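Local coordinates for protein D-hydantoinase (Ralstonia pickettii, PDB 1NFG) that probably hydrolyses the cyclic amide bond of D-hydantoin derivatives stereospecifically, using two zinc ions bound in each subunit, at residues H206-E215 and Y283-A291; T309-W317 and P334-R343. All coordinates share one frame; numbering follows the deposited sequence.

Contact 1 of 2, residues H206-E215 and Y283-A291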
loop_
_atom_site.group_PDB
_atom_site.type_symbol
_atom_site.label_atom_id
_atom_site.label_comp_id
_atom_site.label_asym_id
_atom_site.label_seq_id
_atom_site.Cartn_x
_atom_site.Cartn_y
_atom_site.Cartn_z
ATOM N N HIS A 206 20.046 -19.938 10.801
ATOM C CA HIS A 206 19.789 -20.201 9.398
ATOM C C HIS A 206 18.633 -19.274 9.037
ATOM O O HIS A 206 18.618 -18.663 7.975
ATOM C CB HIS A 206 19.370 -21.656 9.169
ATOM C CG HIS A 206 18.822 -21.914 7.798
ATOM N ND1 HIS A 206 19.567 -21.739 6.652
ATOM C CD2 HIS A 206 17.588 -22.294 7.388
ATOM C CE1 HIS A 206 18.818 -21.998 5.595
ATOM N NE2 HIS A 206 17.612 -22.337 6.014
ATOM N N ALA A 207 17.669 -19.169 9.945
ATOM C CA ALA A 207 16.503 -18.325 9.728
ATOM C C ALA A 207 16.841 -16.844 9.855
ATOM O O ALA A 207 16.533 -16.047 8.961
ATOM C CB ALA A 207 15.402 -18.696 10.715
ATOM N N LEU A 208 17.479 -16.477 10.962
ATOM C CA LEU A 208 17.836 -15.084 11.192
ATOM C C LEU A 208 18.770 -14.534 10.114
ATOM O O LEU A 208 18.751 -13.333 9.826
ATOM C CB LEU A 208 18.479 -14.930 12.569
ATOM C CG LEU A 208 17.636 -15.483 13.725
ATOM C CD1 LEU A 208 18.375 -15.297 15.039
ATOM C CD2 LEU A 208 16.286 -14.784 13.766
ATOM N N SER A 209 19.576 -15.404 9.508
ATOM C CA SER A 209 20.506 -14.960 8.477
ATOM C C SER A 209 19.801 -14.643 7.165
ATOM O O SER A 209 20.396 -14.069 6.250
ATOM C CB SER A 209 21.608 -16.009 8.246
ATOM O OG SER A 209 21.097 -17.232 7.742
ATOM N N ARG A 210 18.534 -15.027 7.067
ATOM C CA ARG A 210 17.765 -14.745 5.864
ATOM C C ARG A 210 16.310 -14.434 6.203
ATOM O O ARG A 210 15.393 -15.198 5.900
ATOM C CB ARG A 210 17.888 -15.901 4.856
ATOM C CG ARG A 210 17.843 -17.293 5.441
ATOM C CD ARG A 210 18.694 -18.264 4.623
ATOM N NE ARG A 210 18.424 -18.205 3.187
ATOM C CZ ARG A 210 19.347 -18.427 2.253
ATOM N NH1 ARG A 210 20.591 -18.719 2.605
ATOM N NH2 ARG A 210 19.040 -18.350 0.968
ATOM N N PRO A 211 16.091 -13.272 6.835
ATOM C CA PRO A 211 14.782 -12.775 7.256
ATOM C C PRO A 211 13.903 -12.390 6.069
ATOM O O PRO A 211 14.386 -12.236 4.943
ATOM C CB PRO A 211 15.145 -11.576 8.121
ATOM C CG PRO A 211 16.324 -11.023 7.393
ATOM C CD PRO A 211 17.134 -12.264 7.104
ATOM N N PRO A 212 12.599 -12.212 6.316
ATOM C CA PRO A 212 11.608 -11.845 5.301
ATOM C C PRO A 212 12.056 -10.824 4.261
ATOM O O PRO A 212 11.725 -10.955 3.082
ATOM C CB PRO A 212 10.444 -11.342 6.138
ATOM C CG PRO A 212 10.494 -12.255 7.322
ATOM C CD PRO A 212 11.974 -12.291 7.650
ATOM N N ARG A 213 12.805 -9.811 4.680
ATOM C CA ARG A 213 13.241 -8.786 3.738
ATOM C C ARG A 213 14.068 -9.381 2.607
ATOM O O ARG A 213 13.952 -8.957 1.457
ATOM C CB ARG A 213 14.065 -7.720 4.446
ATOM C CG ARG A 213 14.136 -6.419 3.676
ATOM C CD ARG A 213 12.865 -5.644 3.921
ATOM N NE ARG A 213 11.943 -5.646 2.792
ATOM C CZ ARG A 213 10.625 -5.542 2.929
ATOM N NH1 ARG A 213 10.092 -5.444 4.141
ATOM N NH2 ARG A 213 9.845 -5.505 1.859
ATOM N N VAL A 214 14.911 -10.355 2.947
ATOM C CA VAL A 214 15.758 -11.027 1.968
ATOM C C VAL A 214 14.886 -11.646 0.877
ATOM O O VAL A 214 15.193 -11.545 -0.317
ATOM C CB VAL A 214 16.599 -12.134 2.636
ATOM C CG1 VAL A 214 17.372 -12.916 1.583
ATOM C CG2 VAL A 214 17.554 -11.520 3.640
ATOM N N GLU A 215 13.794 -12.280 1.295
ATOM C CA GLU A 215 12.868 -12.900 0.355
ATOM C C GLU A 215 12.079 -11.832 -0.404
ATOM O O GLU A 215 12.008 -11.852 -1.636
ATOM C CB GLU A 215 11.892 -13.826 1.102
ATOM C CG GLU A 215 11.005 -14.673 0.189
ATOM C CD GLU A 215 10.071 -15.607 0.955
ATOM O OE1 GLU A 215 10.428 -16.019 2.081
ATOM O OE2 GLU A 215 8.982 -15.941 0.422
ATOM N N TYR A 283 14.421 -28.747 10.553
ATOM C CA TYR A 283 13.627 -27.669 9.978
ATOM C C TYR A 283 14.425 -26.644 9.222
ATOM O O TYR A 283 13.940 -25.546 8.952
ATOM C CB TYR A 283 12.820 -27.009 11.087
ATOM C CG TYR A 283 12.025 -28.044 11.825
ATOM C CD1 TYR A 283 10.830 -28.526 11.303
ATOM C CD2 TYR A 283 12.532 -28.644 12.977
ATOM C CE1 TYR A 283 10.165 -29.584 11.903
ATOM C CE2 TYR A 283 11.879 -29.703 13.581
ATOM C CZ TYR A 283 10.697 -30.169 13.037
ATOM O OH TYR A 283 10.058 -31.238 13.613
ATOM N N VAL A 284 15.649 -27.006 8.867
ATOM C CA VAL A 284 16.484 -26.099 8.115
ATOM C C VAL A 284 16.177 -26.237 6.628
ATOM O O VAL A 284 16.773 -27.060 5.921
ATOM C CB VAL A 284 17.985 -26.367 8.358
ATOM C CG1 VAL A 284 18.825 -25.502 7.429
ATOM C CG2 VAL A 284 18.336 -26.071 9.808
ATOM N N PHE A 285 15.214 -25.443 6.167
ATOM C CA PHE A 285 14.847 -25.421 4.758
ATOM C C PHE A 285 14.809 -23.960 4.343
ATOM O O PHE A 285 14.818 -23.070 5.195
ATOM C CB PHE A 285 13.502 -26.112 4.514
ATOM C CG PHE A 285 12.446 -25.770 5.516
ATOM C CD1 PHE A 285 11.831 -24.526 5.504
ATOM C CD2 PHE A 285 12.061 -26.703 6.473
ATOM C CE1 PHE A 285 10.847 -24.220 6.430
ATOM C CE2 PHE A 285 11.079 -26.408 7.400
ATOM C CZ PHE A 285 10.468 -25.164 7.382
ATOM N N THR A 286 14.772 -23.717 3.038
ATOM C CA THR A 286 14.795 -22.360 2.524
ATOM C C THR A 286 13.680 -22.044 1.531
ATOM O O THR A 286 13.370 -22.857 0.665
ATOM C CB THR A 286 16.157 -22.099 1.850
ATOM O OG1 THR A 286 17.198 -22.236 2.826
ATOM C CG2 THR A 286 16.208 -20.710 1.230
ATOM N N PRO A 287 13.063 -20.852 1.649
ATOM C CA PRO A 287 13.372 -19.837 2.662
ATOM C C PRO A 287 13.089 -20.367 4.061
ATOM O O PRO A 287 12.451 -21.409 4.220
ATOM C CB PRO A 287 12.471 -18.679 2.265
ATOM C CG PRO A 287 12.484 -18.765 0.776
ATOM C CD PRO A 287 12.275 -20.253 0.554
ATOM N N PRO A 288 13.552 -19.656 5.098
ATOM C CA PRO A 288 13.346 -20.086 6.485
ATOM C C PRO A 288 11.892 -20.123 6.932
ATOM O O PRO A 288 11.047 -19.402 6.401
ATOM C CB PRO A 288 14.137 -19.053 7.297
ATOM C CG PRO A 288 15.084 -18.459 6.318
ATOM C CD PRO A 288 14.274 -18.374 5.061
ATOM N N ALA A 289 11.615 -20.963 7.926
ATOM C CA ALA A 289 10.281 -21.062 8.495
ATOM C C ALA A 289 9.985 -19.681 9.076
ATOM O O ALA A 289 10.854 -19.064 9.697
ATOM C CB ALA A 289 10.261 -22.101 9.591
ATOM N N ARG A 290 8.763 -19.199 8.884
ATOM C CA ARG A 290 8.386 -17.884 9.377
ATOM C C ARG A 290 7.670 -17.890 10.729
ATOM O O ARG A 290 8.114 -18.547 11.669
ATOM C CB ARG A 290 7.530 -17.192 8.324
ATOM C CG ARG A 290 8.200 -17.122 6.959
ATOM C CD ARG A 290 9.608 -16.558 7.068
ATOM N NE ARG A 290 10.160 -16.210 5.763
ATOM C CZ ARG A 290 11.408 -15.795 5.566
ATOM N NH1 ARG A 290 12.243 -15.676 6.592
ATOM N NH2 ARG A 290 11.820 -15.497 4.341
ATOM N N ALA A 291 6.570 -17.149 10.832
ATOM C CA ALA A 291 5.813 -17.084 12.080
ATOM C C ALA A 291 4.353 -17.459 11.860
ATOM O O ALA A 291 3.890 -17.526 10.717
ATOM C CB ALA A 291 5.904 -15.690 12.663
HETATM O O HOH W 1 14.579 -15.235 3.126
#

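Contact 2 of 2, residues T309-W317 and P334-R343. With ZN (zinc ion), chain E.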
loop_
_atom_site.group_PDB
_atom_site.type_symbol
_atom_site.label_atom_id
_atom_site.label_comp_id
_atom_site.label_asym_id
_atom_site.label_seq_id
_atom_site.Cartn_x
_atom_site.Cartn_y
_atom_site.Cartn_z
ATOM N N THR A 309 -1.111 -23.158 -6.173
ATOM C CA THR A 309 -1.061 -24.488 -5.584
ATOM C C THR A 309 -0.297 -24.482 -4.276
ATOM O O THR A 309 0.255 -23.468 -3.877
ATOM C CB THR A 309 -0.325 -25.477 -6.533
ATOM O OG1 THR A 309 -0.322 -26.792 -5.968
ATOM C CG2 THR A 309 1.123 -25.044 -6.726
ATOM N N VAL A 310 -0.282 -25.632 -3.612
ATOM C CA VAL A 310 0.477 -25.813 -2.383
ATOM C C VAL A 310 1.338 -27.034 -2.700
ATOM O O VAL A 310 0.856 -28.166 -2.632
ATOM C CB VAL A 310 -0.413 -26.149 -1.164
ATOM C CG1 VAL A 310 0.470 -26.448 0.045
ATOM C CG2 VAL A 310 -1.357 -24.995 -0.861
ATOM N N SER A 311 2.592 -26.800 -3.084
ATOM C CA SER A 311 3.505 -27.889 -3.416
ATOM C C SER A 311 4.306 -28.240 -2.179
ATOM O O SER A 311 4.084 -27.645 -1.126
ATOM C CB SER A 311 4.426 -27.487 -4.572
ATOM O OG SER A 311 5.078 -26.256 -4.320
ATOM N N SER A 312 5.235 -29.189 -2.296
ATOM C CA SER A 312 6.023 -29.623 -1.137
ATOM C C SER A 312 7.493 -29.209 -1.044
ATOM O O SER A 312 8.015 -29.046 0.058
ATOM C CB SER A 312 5.954 -31.152 -1.005
ATOM O OG SER A 312 6.577 -31.798 -2.110
ATOM N N ASP A 313 8.163 -29.036 -2.179
ATOM C CA ASP A 313 9.597 -28.705 -2.172
ATOM C C ASP A 313 10.286 -29.831 -1.394
ATOM O O ASP A 313 11.118 -29.596 -0.513
ATOM C CB ASP A 313 9.864 -27.343 -1.505
ATOM C CG ASP A 313 11.301 -26.847 -1.726
ATOM O OD1 ASP A 313 11.939 -27.266 -2.719
ATOM O OD2 ASP A 313 11.789 -26.023 -0.918
ATOM N N HIS A 314 9.905 -31.056 -1.742
ATOM C CA HIS A 314 10.420 -32.271 -1.122
ATOM C C HIS A 314 11.923 -32.500 -1.309
ATOM O O HIS A 314 12.435 -32.530 -2.436
ATOM C CB HIS A 314 9.657 -33.491 -1.663
ATOM C CG HIS A 314 10.103 -34.794 -1.074
ATOM N ND1 HIS A 314 9.687 -35.232 0.165
ATOM C CD2 HIS A 314 10.960 -35.735 -1.538
ATOM C CE1 HIS A 314 10.268 -36.387 0.439
ATOM N NE2 HIS A 314 11.046 -36.714 -0.578
ATOM N N CYS A 315 12.608 -32.665 -0.183
ATOM C CA CYS A 315 14.041 -32.927 -0.153
ATOM C C CYS A 315 14.282 -34.075 0.821
ATOM O O CYS A 315 13.429 -34.379 1.659
ATOM C CB CYS A 315 14.813 -31.692 0.309
ATOM S SG CYS A 315 14.839 -30.361 -0.895
ATOM N N SER A 316 15.441 -34.710 0.720
ATOM C CA SER A 316 15.741 -35.825 1.600
ATOM C C SER A 316 17.164 -35.807 2.135
ATOM O O SER A 316 18.064 -36.416 1.560
ATOM C CB SER A 316 15.464 -37.143 0.868
ATOM O OG SER A 316 15.864 -37.060 -0.493
ATOM N N TRP A 317 17.368 -35.094 3.237
ATOM C CA TRP A 317 18.679 -35.031 3.860
ATOM C C TRP A 317 18.549 -35.690 5.225
ATOM O O TRP A 317 17.983 -35.111 6.152
ATOM C CB TRP A 317 19.132 -33.582 4.017
ATOM C CG TRP A 317 19.246 -32.848 2.725
ATOM C CD1 TRP A 317 18.621 -31.681 2.392
ATOM C CD2 TRP A 317 20.030 -33.223 1.585
ATOM N NE1 TRP A 317 18.962 -31.307 1.115
ATOM C CE2 TRP A 317 19.826 -32.235 0.595
ATOM C CE3 TRP A 317 20.882 -34.297 1.303
ATOM C CZ2 TRP A 317 20.445 -32.287 -0.661
ATOM C CZ3 TRP A 317 21.500 -34.351 0.053
ATOM C CH2 TRP A 317 21.276 -33.351 -0.914
ATOM N N PRO A 334 22.770 -29.097 5.061
ATOM C CA PRO A 334 22.108 -29.100 3.751
ATOM C C PRO A 334 20.640 -28.682 3.901
ATOM O O PRO A 334 19.901 -29.229 4.725
ATOM C CB PRO A 334 22.292 -30.542 3.272
ATOM C CG PRO A 334 22.427 -31.324 4.548
ATOM C CD PRO A 334 23.286 -30.435 5.402
ATOM N N ASN A 335 20.241 -27.688 3.114
ATOM C CA ASN A 335 18.884 -27.149 3.161
ATOM C C ASN A 335 17.829 -28.055 2.545
ATOM O O ASN A 335 18.049 -28.646 1.489
ATOM C CB ASN A 335 18.833 -25.785 2.455
ATOM C CG ASN A 335 19.611 -24.709 3.196
ATOM O OD1 ASN A 335 19.625 -23.543 2.784
ATOM N ND2 ASN A 335 20.264 -25.091 4.293
ATOM N N GLY A 336 16.678 -28.152 3.208
ATOM C CA GLY A 336 15.601 -28.966 2.682
ATOM C C GLY A 336 14.956 -29.891 3.683
ATOM O O GLY A 336 15.603 -30.349 4.627
ATOM N N ALA A 337 13.670 -30.164 3.469
ATOM C CA ALA A 337 12.900 -31.058 4.330
ATOM C C ALA A 337 11.948 -31.898 3.472
ATOM O O ALA A 337 11.516 -31.472 2.401
ATOM C CB ALA A 337 12.115 -30.255 5.360
ATOM N N PRO A 338 11.609 -33.105 3.941
ATOM C CA PRO A 338 10.712 -34.007 3.217
ATOM C C PRO A 338 9.229 -33.692 3.417
ATOM O O PRO A 338 8.841 -33.090 4.418
ATOM C CB PRO A 338 11.082 -35.366 3.789
ATOM C CG PRO A 338 11.294 -35.035 5.240
ATOM C CD PRO A 338 12.106 -33.742 5.176
ATOM N N GLY A 339 8.405 -34.115 2.464
ATOM C CA GLY A 339 6.979 -33.883 2.580
ATOM C C GLY A 339 6.116 -34.290 1.398
ATOM O O GLY A 339 4.913 -34.058 1.425
ATOM N N VAL A 340 6.695 -34.900 0.369
ATOM C CA VAL A 340 5.902 -35.284 -0.799
ATOM C C VAL A 340 4.735 -36.199 -0.433
ATOM O O VAL A 340 3.677 -36.147 -1.063
ATOM C CB VAL A 340 6.768 -35.981 -1.891
ATOM C CG1 VAL A 340 7.116 -37.401 -1.469
ATOM C CG2 VAL A 340 6.033 -35.969 -3.224
ATOM N N GLU A 341 4.917 -37.021 0.597
ATOM C CA GLU A 341 3.866 -37.944 1.008
ATOM C C GLU A 341 2.785 -37.302 1.869
ATOM O O GLU A 341 1.600 -37.567 1.681
ATOM C CB GLU A 341 4.452 -39.135 1.771
ATOM C CG GLU A 341 3.474 -40.308 1.876
ATOM C CD GLU A 341 4.035 -41.500 2.625
ATOM O OE1 GLU A 341 5.211 -41.859 2.400
ATOM O OE2 GLU A 341 3.289 -42.089 3.437
ATOM N N GLU A 342 3.200 -36.458 2.806
ATOM C CA GLU A 342 2.272 -35.805 3.715
ATOM C C GLU A 342 1.479 -34.642 3.124
ATOM O O GLU A 342 0.441 -34.265 3.672
ATOM C CB GLU A 342 3.022 -35.308 4.954
ATOM C CG GLU A 342 3.782 -36.392 5.700
ATOM C CD GLU A 342 5.228 -36.540 5.244
ATOM O OE1 GLU A 342 5.501 -36.431 4.028
ATOM O OE2 GLU A 342 6.093 -36.786 6.111
ATOM N N ARG A 343 1.948 -34.097 2.003
ATOM C CA ARG A 343 1.296 -32.941 1.392
ATOM C C ARG A 343 -0.231 -32.910 1.438
ATOM O O ARG A 343 -0.807 -32.034 2.080
ATOM C CB ARG A 343 1.758 -32.741 -0.059
ATOM C CG ARG A 343 1.258 -31.415 -0.655
ATOM C CD ARG A 343 1.706 -31.179 -2.094
ATOM N NE ARG A 343 1.249 -32.231 -2.997
ATOM C CZ ARG A 343 0.532 -32.016 -4.094
ATOM N NH1 ARG A 343 0.186 -30.780 -4.429
ATOM N NH2 ARG A 343 0.160 -33.036 -4.859
HETATM ZN ZN ZN E . 12.988 -26.062 -4.265
#

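Contact 1 of 2, residues H206-E215 and Y283-A291
His-206 and Val-284 form the tightly packed end of this contact. CG1 of Val-284 lies over one face of the imidazole, 3.5 Å from the ring centroid and 15° off its normal, a CH-pi contact. At the ring edge, His-206 NE2 donates to Phe-285 O over 3.0 Å; the acceptor lies in the ring plane, but the donor stands well above the carbonyl plane. With CG anti to the backbone N (chi1 168°), the imidazole reaches the loop 283-291. Alongside, Ala-207 CB packs against Pro-288 CB at 3.7 Å.

The other end is polar, includes a water and has the partly exposed Pro-212 at its margin. Arg-290 sends NH2 to the anti side of Glu-215 OE1, a salt bridge of 2.7 Å, while NH1 meets Arg-210 O in the carbonyl plane at 3.3 Å. A water bridges Arg-210 O and Arg-290 NH2, and Pro-212 covers one guanidinium face. Thr-239 bonds to both Glu-215 OE1 and Arg-290 NE, tying this pair to the loop before helix 241-253. Beyond, Pro-211 packs on Ile-228 of the second subunit.

Thr-286, probably a substrate-binding residue, precedes a cis bond to Pro-287 in this active-site loop of the amidohydrolase TIM barrel.

Contact 2 of 2, residues T309-W317 and P334-R343
Gly-339 N donates to ND1 of His-314 over 2.9 Å, nearly straight at 169°, and lies close to the imidazole plane. The bond identifies ND1 as an acceptor; across the ring NE2 bonds to Asp-71, so both nitrogens are engaged and the ring's rotation is fixed. Val-340 N is also 3.0 Å from His-314 ND1. Over one face sits Val-340 CG1, 3.8 Å from the ring centroid and 12° off the normal, a CH-pi contact.

Next along the chain, Cys-315 N bonds to Ala-337 O at 3.0 Å, approaching from above the carbonyl plane. Cys-315 CB lies over the CA of Gly-336, whose missing side chain lets the two backbones run close together. At one end of the contact, Pro-334 CB lies over the face of the five-membered ring of Trp-317, 3.8 Å from its centroid, a second CH-pi contact, while the indole NE1 makes a weak, bent bond of 2.8 Å to Asn-335 O.

At the other end, Arg-343 turns its chain at chi3 (59°) to bring NH1 to Val-310 O at 3.2 Å, with the acceptor in the guanidinium plane.

Between these ends, Asp-313 OD1 binds zinc at 2.2 Å, a metal also held by His-57, His-59 and the carboxylated Lys-148. An aspartate ligand just beyond a barrel strand, here 310-311, is characteristic of the amidohydrolase metal site.

How the contacts relate
Both contacts are buried, but contact 2 is the more central: its centre lies about 7 Å from the chain centre, against about 19 Å for contact 1. Contact 1 joins helices 204-208 and 212-229 to a loop and extends to a subunit interface, with a salt bridge and a water at one end. Contact 2 folds the chain beyond strand 310-311 against the loop leading to helix 343-352; its polar contacts mostly use backbone groups, with histidine and tryptophan rings packed against aliphatic side chains, and no other subunit touches it. The two meet where Thr-286 OG1 lies 2.8 Å from Asn-335 OD1, a probable hydrogen bond between two probable substrate-binding residues; Val-284 and Gly-336 also probably bond through their backbones.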